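Local coordinates for PGRP-Hd - Peptidoglycan recognition protein homologue (Alvinella pompejana, PDB 3EP1), which probably recognises bacterial peptidoglycan as an innate immune receptor of the PGRP family, whose fold resembles that of N-acetylmuramoyl-L-alanine amidases, at residues A[3-8]-A[88-93]. Numbering follows the deposited sequence.
Sequences DSIVPR and GVIYEG
Val6 N donates to Ile90 O over 2.7 Å, nearly straight at 172°, and Val6 O accepts from Glu92 N at 2.7 Å. Together they make a single parallel beta bridge, centred on Val6 and Tyr91, that lays the N-terminal segment 3-8 along strand 90-92, an outermost strand, within this chain, of the mixed sheet of this PGRP fold. A water stands in for the next backbone bond, donating to Ser4 O and accepting from Ile90 N. To one side of the bridge, Val6 and Tyr91 lie side by side and point the same way, Val6 CB 3.6 Å from Tyr91 CD2; beyond them, Tyr91 packs on helix 59-72. Ile5 CG1 meets Ile90 CG2 at 3.9 Å, and Ile90 also touches helix 126-141. Glu92 CG is anti to its backbone N (chi1 172°), and the extended chain beyond it carries OE1 to Arg8 N, 3.1 Å away. Arg8 also forms a salt bridge with Asp77, and an alanine here would probably leave that carboxylate without this charged partner and Gly93 O without this donor. In the guanidinium plane, Arg8 NH1 reaches Gly93 O at 2.8 Å, from well above the carbonyl plane.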
loop_
_atom_site.group_PDB
_atom_site.type_symbol
_atom_site.label_atom_id
_atom_site.label_comp_id
_atom_site.label_asym_id
_atom_site.label_seq_id
_atom_site.Cartn_x
_atom_site.Cartn_y
_atom_site.Cartn_z
ATOM N N ASP A 3 2.538 2.971 10.003
ATOM C CA ASP A 3 2.563 1.647 10.618
ATOM C C ASP A 3 2.154 0.527 9.659
ATOM O O ASP A 3 1.325 0.725 8.774
ATOM C CB ASP A 3 1.675 1.646 11.863
ATOM C CG ASP A 3 2.145 2.650 12.903
ATOM O OD1 ASP A 3 3.338 2.573 13.289
ATOM O OD2 ASP A 3 1.336 3.516 13.326
ATOM N N SER A 4 2.748 -0.650 9.827
ATOM C CA SER A 4 2.420 -1.761 8.947
ATOM C C SER A 4 1.136 -2.448 9.388
ATOM O O SER A 4 0.648 -2.225 10.495
ATOM C CB SER A 4 3.549 -2.790 8.927
ATOM O OG SER A 4 3.553 -3.559 10.117
ATOM N N ILE A 5 0.583 -3.262 8.496
ATOM C CA ILE A 5 -0.622 -4.012 8.789
ATOM C C ILE A 5 -0.178 -5.063 9.803
ATOM O O ILE A 5 0.933 -5.589 9.698
ATOM C CB ILE A 5 -1.170 -4.677 7.496
ATOM C CG1 ILE A 5 -1.767 -3.595 6.580
ATOM C CG2 ILE A 5 -2.216 -5.725 7.828
ATOM C CD1 ILE A 5 -1.966 -4.027 5.145
ATOM N N VAL A 6 -1.013 -5.348 10.797
ATOM C CA VAL A 6 -0.654 -6.346 11.804
ATOM C C VAL A 6 -0.812 -7.768 11.241
ATOM O O VAL A 6 -1.917 -8.207 10.936
ATOM C CB VAL A 6 -1.514 -6.198 13.076
ATOM C CG1 VAL A 6 -1.127 -7.258 14.082
ATOM C CG2 VAL A 6 -1.322 -4.814 13.683
ATOM N N PRO A 7 0.301 -8.508 11.113
ATOM C CA PRO A 7 0.301 -9.875 10.584
ATOM C C PRO A 7 -0.410 -10.879 11.485
ATOM O O PRO A 7 -0.550 -10.655 12.686
ATOM C CB PRO A 7 1.787 -10.173 10.435
ATOM C CG PRO A 7 2.352 -9.490 11.643
ATOM C CD PRO A 7 1.633 -8.158 11.642
ATOM N N ARG A 8 -0.849 -11.985 10.883
ATOM C CA ARG A 8 -1.557 -13.056 11.585
ATOM C C ARG A 8 -0.845 -13.474 12.865
ATOM O O ARG A 8 -1.461 -13.586 13.923
ATOM C CB ARG A 8 -1.689 -14.296 10.694
ATOM C CG ARG A 8 -2.578 -14.138 9.479
ATOM C CD ARG A 8 -2.543 -15.399 8.620
ATOM N NE ARG A 8 -3.141 -16.552 9.292
ATOM C CZ ARG A 8 -4.448 -16.775 9.377
ATOM N NH1 ARG A 8 -5.303 -15.924 8.829
ATOM N NH2 ARG A 8 -4.904 -17.850 10.002
ATOM N N GLY A 88 -7.593 3.017 13.950
ATOM C CA GLY A 88 -6.911 2.923 12.671
ATOM C C GLY A 88 -5.935 1.774 12.485
ATOM O O GLY A 88 -5.210 1.731 11.492
ATOM N N VAL A 89 -5.905 0.841 13.427
ATOM C CA VAL A 89 -5.011 -0.302 13.325
ATOM C C VAL A 89 -5.605 -1.340 12.368
ATOM O O VAL A 89 -6.758 -1.730 12.508
ATOM C CB VAL A 89 -4.792 -0.952 14.715
ATOM C CG1 VAL A 89 -3.816 -2.114 14.605
ATOM C CG2 VAL A 89 -4.281 0.100 15.706
ATOM N N ILE A 90 -4.819 -1.781 11.395
ATOM C CA ILE A 90 -5.282 -2.775 10.431
ATOM C C ILE A 90 -4.712 -4.154 10.756
ATOM O O ILE A 90 -3.506 -4.295 10.935
ATOM C CB ILE A 90 -4.847 -2.416 8.992
ATOM C CG1 ILE A 90 -5.370 -1.035 8.602
ATOM C CG2 ILE A 90 -5.380 -3.446 8.023
ATOM C CD1 ILE A 90 -4.964 -0.599 7.189
ATOM N N TYR A 91 -5.571 -5.170 10.818
ATOM C CA TYR A 91 -5.111 -6.523 11.121
ATOM C C TYR A 91 -5.281 -7.457 9.945
ATOM O O TYR A 91 -6.297 -7.433 9.252
ATOM C CB TYR A 91 -5.865 -7.132 12.313
ATOM C CG TYR A 91 -5.770 -6.345 13.592
ATOM C CD1 TYR A 91 -6.678 -5.329 13.869
ATOM C CD2 TYR A 91 -4.762 -6.604 14.521
ATOM C CE1 TYR A 91 -6.591 -4.589 15.036
ATOM C CE2 TYR A 91 -4.665 -5.864 15.697
ATOM C CZ TYR A 91 -5.582 -4.861 15.948
ATOM O OH TYR A 91 -5.507 -4.120 17.111
ATOM N N GLU A 92 -4.287 -8.304 9.734
ATOM C CA GLU A 92 -4.361 -9.242 8.640
ATOM C C GLU A 92 -5.229 -10.432 9.033
ATOM O O GLU A 92 -5.004 -11.059 10.061
ATOM C CB GLU A 92 -2.964 -9.731 8.240
ATOM C CG GLU A 92 -3.026 -10.862 7.221
ATOM C CD GLU A 92 -1.690 -11.488 6.922
ATOM O OE1 GLU A 92 -0.784 -11.433 7.783
ATOM O OE2 GLU A 92 -1.559 -12.061 5.821
ATOM N N GLY A 93 -6.238 -10.716 8.220
ATOM C CA GLY A 93 -7.090 -11.857 8.470
ATOM C C GLY A 93 -6.556 -12.898 7.511
ATOM O O GLY A 93 -5.431 -13.364 7.662
HETATM O O HOH W 1 -1.761 -0.839 11.091
#